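PDB 3IHV: SusD homolog from Bacteroides thetaiotaomicron VPI-5482, which probably binds glycans at the cell surface as an outer-membrane SusD-family protein, handing them to a partner transporter as its relatives do. Local coordinates for residues F127-V132 against L199-K204; V205-A210 against L473-I478; R321-A326 against I373-T378. All coordinates share one frame; numbering follows the deposited sequence.

Contacts 1 and 2 share helix 195-210: its 199-204 part meets helix 107-135, and its next turn, 205-210, meets the end of helix 469-475. Their centres lie 12 Å apart and they touch, Phe129 of contact 1 reaching Val205 and Thr208 of contact 2. Along the chain contact 1 closes before contact 2 opens, and contact 3 is nested inside the long loop that contact 2 closes. Contact 3, whose centre is about 30 Å from that of contact 2 and on the other side of the chain's centre, joins two short helices. Helix 195-210 thus packs both on helix 107-135, earlier in the chain, and on helix 469-475, far along it in the SusD-family part.

Contact 1: residues F127-V132 against L199-K204; sequences FYFELV and LGLLTK
Between 127-132 and 199-204 the backbones come nearest at Phe129 and Leu201, whose CA atoms are 9.4 Å apart, a separation bridged by side chains. Phe129 does most of the bridging. Its CB points at the other helix, and with CG anti to the backbone N (chi1 -179°) the ring reaches out to lie against Leu201 and Lys204. Two places on that ring are used. On one ortho carbon, CD2 of Phe129 meets CD1 of Leu201 at 4.1 Å, the two side chains sliding past each other in opposite directions. Further out, CE2 of Phe129 touches CG of Lys204 at 4.0 Å, and the lysine chain crosses the phenylalanine at about a right angle. The ring tip, Phe129 CZ, also stands 4.0 Å from the backbone O of Lys204, an oblique approach; that oxygen accepts a hydrogen bond from Thr208 OG1. Lys204 therefore offers its methylene groups to the aromatic ring, while the bend at chi3 (-79°) turns the ammonium off from the ring, where NZ forms a salt bridge with Asp399. Tyr163 of helix 159-176 also packs on Phe129. An alanine here would strip away the ring and is likely to open a gap between the two helices, leaving Leu201 CD1 and the Lys204 methylenes without their aromatic neighbour. All three touching residues are buried, and what joins the helices directly is dispersion and hydrophobic contact; the one charged group involved keeps its aliphatic part in the apolar interface and has its ammonium paired with a carboxylate beyond it.

Contact 2: residues V205-A210 against L473-I478; sequences VYATWA and LIRWGI
Arg475 lies across Thr208 at about a right angle, where the last turn of helix 469-475 comes up against helix 195-210; the CA atoms of the two residues are 5.8 Å apart. The arginine places CG between its backbone N and carbonyl carbon (chi1 70°) and then runs extended to NE, so the aliphatic shaft passes over the threonine before the guanidinium arrives beside Ala207. Thr208 presents both branches to that shaft: its CG2 is 4.1 Å from CB of Arg475, and its OG1 is 3.7 Å from CD of Arg475. The hydroxyl itself is engaged with Lys204 O, one turn earlier in its own helix. At the far end, NH1 of Arg475 stands 4.1 Å from CB of Ala207, an oblique contact with the planar group. The polar link is made through water. One molecule donates to Ala207 O at 2.8 Å and accepts from Arg475 NH1 at 2.8 Å, lying in the guanidinium plane at its edge. Over one face of the same group, offset toward the rim, sits Trp476 NE1, which bonds to Glu406. Salt bridges from NE to Asp472 and from NH2 to Glu406 fix the rotation of the guanidinium, and these carboxylates would be expected to balance its buried charge. Just beyond, Gly477 closes helix 469-475 with a Schellman motif. The arrangement is a buried, carboxylate-held arginine packed across a neighbouring helix, joining helix 195-210 to helix 469-475 in this SusD-type fold.

Contact 3: residues R321-A326 against I373-T378; sequences RDLSIA and IQKYVT
Leu323 meets Lys375 and Tyr376 through a single methyl at the end of its side chain, joining helix 320-324 to the short helix 373-376. Lys375 makes the longer journey. From CB, which points toward the leucine's segment, CG continues anti to the backbone N (chi1 -176°), and every later torsion is extended as well. At CD the chain passes over one face of the neighbouring Tyr376 ring, 3.7 Å above its plane and offset toward the rim. The two side chains thus travel together, and at the tip Lys375 NZ donates to Tyr376 OH over 3.2 Å. There NZ also comes to 3.7 Å from CD2 of Leu323, with the leucine crossing the lysine at about a right angle. The same CD2 of Leu323 lies 3.8 Å from OH of Tyr376, so one methyl rests against both polar tips. A water completes the join: it donates to Leu323 O at 2.6 Å and accepts from Tyr376 OH at 2.7 Å. The phenol is thereby a donor to the water and an acceptor from the lysine. Beyond the two segments, Glu243 forms a long, weak ion pair with Lys375 NZ. Both segments belong to the SusD-family part, where helix 320-324 leads straight into strand 325-330 of a small antiparallel sheet. The nearby ammonium would probably polarise the phenol and strengthen its O-H as a donor, so the union between the segments rests on a relay from lysine through tyrosine and water to a backbone carbonyl, with one leucine methyl packed alongside.

Contact 1: residues F127-V132 against L199-K204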
loop_
_atom_site.group_PDB
_atom_site.type_symbol
_atom_site.label_atom_id
_atom_site.label_comp_id
_atom_site.label_asym_id
_atom_site.label_seq_id
_atom_site.Cartn_x
_atom_site.Cartn_y
_atom_site.Cartn_z
ATOM N N PHE A 127 -7.708 -1.840 9.357
ATOM C CA PHE A 127 -7.042 -0.954 10.330
ATOM C C PHE A 127 -6.216 -1.776 11.325
ATOM O O PHE A 127 -5.041 -1.465 11.582
ATOM C CB PHE A 127 -8.029 -0.090 11.104
ATOM C CG PHE A 127 -8.892 0.797 10.242
ATOM C CD1 PHE A 127 -8.452 1.303 9.023
ATOM C CD2 PHE A 127 -10.165 1.112 10.653
ATOM C CE1 PHE A 127 -9.272 2.136 8.259
ATOM C CE2 PHE A 127 -10.957 1.919 9.897
ATOM C CZ PHE A 127 -10.527 2.420 8.713
ATOM N N TYR A 128 -6.791 -2.850 11.844
ATOM C CA TYR A 128 -6.037 -3.736 12.746
ATOM C C TYR A 128 -4.883 -4.421 12.060
ATOM O O TYR A 128 -3.864 -4.692 12.705
ATOM C CB TYR A 128 -6.892 -4.765 13.466
ATOM C CG TYR A 128 -7.565 -4.219 14.694
ATOM C CD1 TYR A 128 -6.854 -3.958 15.837
ATOM C CD2 TYR A 128 -8.926 -3.956 14.696
ATOM C CE1 TYR A 128 -7.463 -3.445 16.963
ATOM C CE2 TYR A 128 -9.540 -3.449 15.816
ATOM C CZ TYR A 128 -8.814 -3.209 16.934
ATOM O OH TYR A 128 -9.456 -2.701 18.033
ATOM N N PHE A 129 -5.022 -4.724 10.762
ATOM C CA PHE A 129 -3.924 -5.344 10.036
ATOM C C PHE A 129 -2.744 -4.398 9.996
ATOM O O PHE A 129 -1.618 -4.816 10.220
ATOM C CB PHE A 129 -4.370 -5.715 8.607
ATOM C CG PHE A 129 -3.291 -6.396 7.774
ATOM C CD1 PHE A 129 -2.510 -7.406 8.305
ATOM C CD2 PHE A 129 -3.119 -6.083 6.460
ATOM C CE1 PHE A 129 -1.545 -8.041 7.570
ATOM C CE2 PHE A 129 -2.138 -6.747 5.701
ATOM C CZ PHE A 129 -1.381 -7.740 6.269
ATOM N N GLU A 130 -2.990 -3.135 9.629
ATOM C CA GLU A 130 -1.925 -2.138 9.627
ATOM C C GLU A 130 -1.290 -2.023 11.007
ATOM O O GLU A 130 -0.060 -1.973 11.118
ATOM C CB GLU A 130 -2.385 -0.749 9.157
ATOM C CG GLU A 130 -2.794 -0.676 7.698
ATOM C CD GLU A 130 -1.620 -0.618 6.705
ATOM O OE1 GLU A 130 -0.527 -1.134 7.017
ATOM O OE2 GLU A 130 -1.801 -0.067 5.586
ATOM N N LEU A 131 -2.114 -1.965 12.042
ATOM C CA LEU A 131 -1.583 -1.843 13.407
ATOM C C LEU A 131 -0.714 -3.031 13.754
ATOM O O LEU A 131 0.423 -2.881 14.217
ATOM C CB LEU A 131 -2.690 -1.733 14.470
ATOM C CG LEU A 131 -3.379 -0.390 14.658
ATOM C CD1 LEU A 131 -4.612 -0.518 15.572
ATOM C CD2 LEU A 131 -2.348 0.634 15.226
ATOM N N VAL A 132 -1.230 -4.221 13.544
ATOM C CA VAL A 132 -0.471 -5.371 13.963
ATOM C C VAL A 132 0.824 -5.584 13.152
ATOM O O VAL A 132 1.859 -5.947 13.728
ATOM C CB VAL A 132 -1.325 -6.673 13.995
ATOM C CG1 VAL A 132 -1.569 -7.259 12.557
ATOM C CG2 VAL A 132 -0.675 -7.710 14.895
ATOM N N LEU A 199 -11.785 -11.080 0.217
ATOM C CA LEU A 199 -11.019 -12.323 0.040
ATOM C C LEU A 199 -9.550 -12.000 -0.241
ATOM O O LEU A 199 -8.660 -12.669 0.259
ATOM C CB LEU A 199 -11.561 -13.140 -1.124
ATOM C CG LEU A 199 -12.925 -13.815 -0.984
ATOM C CD1 LEU A 199 -13.546 -14.120 -2.385
ATOM C CD2 LEU A 199 -12.769 -15.066 -0.133
ATOM N N GLY A 200 -9.318 -10.985 -1.067
ATOM C CA GLY A 200 -7.925 -10.592 -1.365
ATOM C C GLY A 200 -7.155 -10.150 -0.133
ATOM O O GLY A 200 -5.995 -10.577 0.115
ATOM N N LEU A 201 -7.793 -9.291 0.670
ATOM C CA LEU A 201 -7.137 -8.807 1.867
ATOM C C LEU A 201 -6.915 -9.945 2.866
ATOM O O LEU A 201 -5.854 -10.018 3.471
ATOM C CB LEU A 201 -7.920 -7.649 2.497
ATOM C CG LEU A 201 -7.277 -7.057 3.762
ATOM C CD1 LEU A 201 -5.900 -6.524 3.468
ATOM C CD2 LEU A 201 -8.176 -5.965 4.325
ATOM N N LEU A 202 -7.891 -10.826 3.018
ATOM C CA LEU A 202 -7.750 -11.967 3.931
ATOM C C LEU A 202 -6.579 -12.862 3.492
ATOM O O LEU A 202 -5.851 -13.376 4.331
ATOM C CB LEU A 202 -9.052 -12.743 4.048
ATOM C CG LEU A 202 -9.028 -13.897 5.039
ATOM C CD1 LEU A 202 -8.534 -13.434 6.422
ATOM C CD2 LEU A 202 -10.404 -14.612 5.115
ATOM N N THR A 203 -6.391 -13.020 2.190
ATOM C CA THR A 203 -5.241 -13.769 1.669
ATOM C C THR A 203 -3.944 -13.128 2.160
ATOM O O THR A 203 -3.045 -13.817 2.633
ATOM C CB THR A 203 -5.257 -13.775 0.116
ATOM O OG1 THR A 203 -6.465 -14.364 -0.345
ATOM C CG2 THR A 203 -4.041 -14.490 -0.495
ATOM N N LYS A 204 -3.843 -11.808 2.027
ATOM C CA LYS A 204 -2.623 -11.095 2.462
ATOM C C LYS A 204 -2.403 -11.183 3.978
ATOM O O LYS A 204 -1.293 -11.305 4.441
ATOM C CB LYS A 204 -2.581 -9.665 1.963
ATOM C CG LYS A 204 -1.316 -8.873 2.369
ATOM C CD LYS A 204 -1.244 -7.510 1.705
ATOM C CE LYS A 204 -0.761 -7.633 0.278
ATOM N NZ LYS A 204 -0.439 -6.331 -0.335
#

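Contact 2: residues V205-A210 against L473-I478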
loop_
_atom_site.group_PDB
_atom_site.type_symbol
_atom_site.label_atom_id
_atom_site.label_comp_id
_atom_site.label_asym_id
_atom_site.label_seq_id
_atom_site.Cartn_x
_atom_site.Cartn_y
_atom_site.Cartn_z
ATOM N N VAL A 205 -3.490 -11.101 4.727
ATOM C CA VAL A 205 -3.442 -11.265 6.192
ATOM C C VAL A 205 -2.936 -12.619 6.554
ATOM O O VAL A 205 -2.028 -12.741 7.373
ATOM C CB VAL A 205 -4.861 -11.010 6.784
ATOM C CG1 VAL A 205 -4.997 -11.527 8.249
ATOM C CG2 VAL A 205 -5.252 -9.530 6.619
ATOM N N TYR A 206 -3.488 -13.675 5.944
ATOM C CA TYR A 206 -2.990 -15.002 6.238
ATOM C C TYR A 206 -1.535 -15.191 5.845
ATOM O O TYR A 206 -0.779 -15.819 6.595
ATOM C CB TYR A 206 -3.803 -16.092 5.542
ATOM C CG TYR A 206 -5.194 -16.358 6.105
ATOM C CD1 TYR A 206 -5.381 -16.597 7.469
ATOM C CD2 TYR A 206 -6.256 -16.580 5.266
ATOM C CE1 TYR A 206 -6.661 -16.875 7.987
ATOM C CE2 TYR A 206 -7.519 -16.912 5.754
ATOM C CZ TYR A 206 -7.709 -17.094 7.112
ATOM O OH TYR A 206 -8.961 -17.404 7.605
ATOM N N ALA A 207 -1.145 -14.685 4.676
ATOM C CA ALA A 207 0.261 -14.820 4.242
ATOM C C ALA A 207 1.214 -14.142 5.250
ATOM O O ALA A 207 2.279 -14.673 5.557
ATOM C CB ALA A 207 0.446 -14.205 2.823
ATOM N N THR A 208 0.818 -12.987 5.765
ATOM C CA THR A 208 1.669 -12.211 6.692
ATOM C C THR A 208 1.738 -12.952 8.045
ATOM O O THR A 208 2.809 -13.093 8.641
ATOM C CB THR A 208 1.187 -10.759 6.833
ATOM O OG1 THR A 208 1.036 -10.143 5.524
ATOM C CG2 THR A 208 2.152 -9.942 7.739
ATOM N N TRP A 209 0.587 -13.455 8.505
ATOM C CA TRP A 209 0.472 -14.239 9.726
ATOM C C TRP A 209 1.384 -15.454 9.689
ATOM O O TRP A 209 1.972 -15.839 10.725
ATOM C CB TRP A 209 -0.987 -14.650 9.880
ATOM C CG TRP A 209 -1.454 -15.171 11.168
ATOM C CD1 TRP A 209 -0.729 -15.646 12.240
ATOM C CD2 TRP A 209 -2.818 -15.393 11.483
ATOM N NE1 TRP A 209 -1.584 -16.065 13.241
ATOM C CE2 TRP A 209 -2.871 -15.937 12.784
ATOM C CE3 TRP A 209 -4.011 -15.161 10.794
ATOM C CZ2 TRP A 209 -4.084 -16.255 13.409
ATOM C CZ3 TRP A 209 -5.218 -15.473 11.430
ATOM C CH2 TRP A 209 -5.233 -16.007 12.712
ATOM N N ALA A 210 1.540 -16.049 8.494
ATOM C CA ALA A 210 2.436 -17.175 8.279
ATOM C C ALA A 210 3.914 -16.790 8.302
ATOM O O ALA A 210 4.767 -17.639 8.542
ATOM C CB ALA A 210 2.121 -17.852 6.934
ATOM N N LEU A 473 9.472 -7.598 2.758
ATOM C CA LEU A 473 10.801 -7.958 3.276
ATOM C C LEU A 473 10.738 -8.350 4.757
ATOM O O LEU A 473 11.343 -9.345 5.199
ATOM C CB LEU A 473 11.797 -6.800 3.051
ATOM C CG LEU A 473 12.162 -6.462 1.597
ATOM C CD1 LEU A 473 13.065 -5.199 1.525
ATOM C CD2 LEU A 473 12.827 -7.641 0.873
ATOM N N ILE A 474 9.933 -7.606 5.508
ATOM C CA ILE A 474 9.731 -7.872 6.919
ATOM C C ILE A 474 9.050 -9.228 7.144
ATOM O O ILE A 474 9.556 -10.045 7.900
ATOM C CB ILE A 474 8.967 -6.703 7.629
ATOM C CG1 ILE A 474 9.881 -5.483 7.703
ATOM C CG2 ILE A 474 8.554 -7.128 9.047
ATOM C CD1 ILE A 474 9.244 -4.196 8.140
ATOM N N ARG A 475 7.933 -9.509 6.469
ATOM C CA ARG A 475 7.270 -10.789 6.704
ATOM C C ARG A 475 8.127 -11.978 6.219
ATOM O O ARG A 475 8.012 -13.104 6.733
ATOM C CB ARG A 475 5.868 -10.790 6.100
ATOM C CG ARG A 475 5.836 -10.808 4.574
ATOM C CD ARG A 475 4.400 -10.707 4.059
ATOM N NE ARG A 475 4.366 -10.659 2.597
ATOM C CZ ARG A 475 4.347 -11.722 1.806
ATOM N NH1 ARG A 475 4.304 -12.923 2.313
ATOM N NH2 ARG A 475 4.326 -11.568 0.500
ATOM N N TRP A 476 9.016 -11.710 5.251
ATOM C CA TRP A 476 9.959 -12.716 4.802
ATOM C C TRP A 476 11.149 -12.891 5.736
ATOM O O TRP A 476 11.905 -13.822 5.553
ATOM C CB TRP A 476 10.472 -12.422 3.387
ATOM C CG TRP A 476 9.396 -12.444 2.308
ATOM C CD1 TRP A 476 8.276 -13.211 2.307
ATOM C CD2 TRP A 476 9.339 -11.645 1.118
ATOM N NE1 TRP A 476 7.532 -12.960 1.197
ATOM C CE2 TRP A 476 8.185 -12.022 0.427
ATOM C CE3 TRP A 476 10.197 -10.713 0.535
ATOM C CZ2 TRP A 476 7.808 -11.437 -0.766
ATOM C CZ3 TRP A 476 9.823 -10.126 -0.676
ATOM C CH2 TRP A 476 8.644 -10.493 -1.311
ATOM N N GLY A 477 11.324 -11.975 6.696
ATOM C CA GLY A 477 12.389 -12.026 7.672
ATOM C C GLY A 477 13.732 -11.606 7.100
ATOM O O GLY A 477 14.762 -11.930 7.643
ATOM N N ILE A 478 13.719 -10.828 6.017
ATOM C CA ILE A 478 14.972 -10.425 5.361
ATOM C C ILE A 478 15.186 -8.909 5.235
ATOM O O ILE A 478 15.977 -8.479 4.410
ATOM C CB ILE A 478 15.082 -11.115 3.956
ATOM C CG1 ILE A 478 13.964 -10.699 2.976
ATOM C CG2 ILE A 478 15.136 -12.621 4.133
ATOM C CD1 ILE A 478 14.149 -11.244 1.541
HETATM O O HOH W 1 4.877 -13.989 4.887
#

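Contact 3: residues R321-A326 against I373-T378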
loop_
_atom_site.group_PDB
_atom_site.type_symbol
_atom_site.label_atom_id
_atom_site.label_comp_id
_atom_site.label_asym_id
_atom_site.label_seq_id
_atom_site.Cartn_x
_atom_site.Cartn_y
_atom_site.Cartn_z
ATOM N N ARG A 321 8.552 -2.011 -16.727
ATOM C CA ARG A 321 9.740 -1.267 -16.279
ATOM C C ARG A 321 9.629 0.232 -16.594
ATOM O O ARG A 321 9.681 1.042 -15.692
ATOM C CB ARG A 321 11.004 -1.872 -16.853
ATOM C CG ARG A 321 12.333 -1.161 -16.403
ATOM C CD ARG A 321 13.612 -1.809 -17.004
ATOM N NE ARG A 321 13.441 -1.813 -18.446
ATOM C CZ ARG A 321 13.071 -2.852 -19.190
ATOM N NH1 ARG A 321 12.881 -4.078 -18.668
ATOM N NH2 ARG A 321 12.874 -2.659 -20.474
ATOM N N ASP A 322 9.435 0.567 -17.849
ATOM C CA ASP A 322 9.268 1.968 -18.247
ATOM C C ASP A 322 7.971 2.617 -17.749
ATOM O O ASP A 322 7.898 3.849 -17.664
ATOM C CB ASP A 322 9.372 2.110 -19.763
ATOM C CG ASP A 322 10.736 1.740 -20.271
ATOM O OD1 ASP A 322 11.735 1.991 -19.565
ATOM O OD2 ASP A 322 10.819 1.190 -21.374
ATOM N N LEU A 323 6.943 1.811 -17.473
ATOM C CA LEU A 323 5.702 2.320 -16.922
ATOM C C LEU A 323 5.801 2.573 -15.441
ATOM O O LEU A 323 5.001 3.355 -14.923
ATOM C CB LEU A 323 4.538 1.376 -17.199
ATOM C CG LEU A 323 4.115 1.342 -18.649
ATOM C CD1 LEU A 323 3.161 0.165 -18.952
ATOM C CD2 LEU A 323 3.423 2.682 -19.026
ATOM N N SER A 324 6.790 1.951 -14.783
ATOM C CA SER A 324 6.978 2.049 -13.348
ATOM C C SER A 324 8.022 3.043 -12.852
ATOM O O SER A 324 7.858 3.644 -11.769
ATOM C CB SER A 324 7.354 0.656 -12.811
ATOM O OG SER A 324 6.305 -0.280 -13.036
ATOM N N ILE A 325 9.049 3.273 -13.677
ATOM C CA ILE A 325 10.223 4.078 -13.298
ATOM C C ILE A 325 10.463 5.192 -14.306
ATOM O O ILE A 325 10.494 4.932 -15.516
ATOM C CB ILE A 325 11.492 3.211 -13.214
ATOM C CG1 ILE A 325 11.318 2.062 -12.217
ATOM C CG2 ILE A 325 12.733 4.033 -12.837
ATOM C CD1 ILE A 325 12.491 1.042 -12.165
ATOM N N ALA A 326 10.599 6.421 -13.789
ATOM C CA ALA A 326 10.819 7.604 -14.581
ATOM C C ALA A 326 12.283 8.003 -14.534
ATOM O O ALA A 326 12.800 8.327 -13.476
ATOM C CB ALA A 326 9.976 8.796 -14.077
ATOM N N ILE A 373 1.514 12.765 -13.072
ATOM C CA ILE A 373 0.356 13.630 -13.299
ATOM C C ILE A 373 0.373 14.292 -14.710
ATOM O O ILE A 373 -0.647 14.308 -15.386
ATOM C CB ILE A 373 0.222 14.683 -12.166
ATOM C CG1 ILE A 373 -0.153 13.993 -10.857
ATOM C CG2 ILE A 373 -0.797 15.749 -12.538
ATOM C CD1 ILE A 373 -0.209 14.925 -9.631
ATOM N N GLN A 374 1.521 14.832 -15.121
ATOM C CA GLN A 374 1.636 15.489 -16.406
ATOM C C GLN A 374 1.285 14.514 -17.529
ATOM O O GLN A 374 0.603 14.872 -18.471
ATOM C CB GLN A 374 3.050 16.003 -16.581
ATOM C CG GLN A 374 3.368 16.602 -17.923
ATOM C CD GLN A 374 2.686 17.932 -18.178
ATOM O OE1 GLN A 374 2.420 18.727 -17.253
ATOM N NE2 GLN A 374 2.472 18.216 -19.442
ATOM N N LYS A 375 1.762 13.280 -17.405
ATOM C CA LYS A 375 1.464 12.244 -18.370
ATOM C C LYS A 375 -0.005 11.780 -18.370
ATOM O O LYS A 375 -0.600 11.626 -19.434
ATOM C CB LYS A 375 2.325 10.998 -18.094
ATOM C CG LYS A 375 2.123 9.888 -19.137
ATOM C CD LYS A 375 2.946 8.642 -18.843
ATOM C CE LYS A 375 2.845 7.648 -19.999
ATOM N NZ LYS A 375 3.430 6.338 -19.592
ATOM N N TYR A 376 -0.573 11.536 -17.196
ATOM C CA TYR A 376 -1.887 10.901 -17.113
ATOM C C TYR A 376 -3.147 11.748 -16.917
ATOM O O TYR A 376 -4.199 11.360 -17.398
ATOM C CB TYR A 376 -1.850 9.813 -16.043
ATOM C CG TYR A 376 -0.949 8.641 -16.382
ATOM C CD1 TYR A 376 -1.164 7.887 -17.532
ATOM C CD2 TYR A 376 0.043 8.235 -15.536
ATOM C CE1 TYR A 376 -0.373 6.807 -17.833
ATOM C CE2 TYR A 376 0.842 7.156 -15.826
ATOM C CZ TYR A 376 0.633 6.438 -16.971
ATOM O OH TYR A 376 1.433 5.364 -17.282
ATOM N N VAL A 377 -3.060 12.863 -16.199
ATOM C CA VAL A 377 -4.268 13.591 -15.836
ATOM C C VAL A 377 -4.829 14.357 -17.012
ATOM O O VAL A 377 -4.151 15.200 -17.577
ATOM C CB VAL A 377 -4.037 14.448 -14.593
ATOM C CG1 VAL A 377 -5.293 15.244 -14.249
ATOM C CG2 VAL A 377 -3.703 13.545 -13.460
ATOM N N THR A 378 -6.057 14.017 -17.413
ATOM C CA THR A 378 -6.670 14.623 -18.605
ATOM C C THR A 378 -7.465 15.886 -18.312
ATOM O O THR A 378 -7.885 16.606 -19.251
ATOM C CB THR A 378 -7.630 13.620 -19.272
ATOM O OG1 THR A 378 -8.659 13.259 -18.343
ATOM C CG2 THR A 378 -6.891 12.373 -19.696
HETATM O O HOH W 2 3.797 5.355 -16.044
#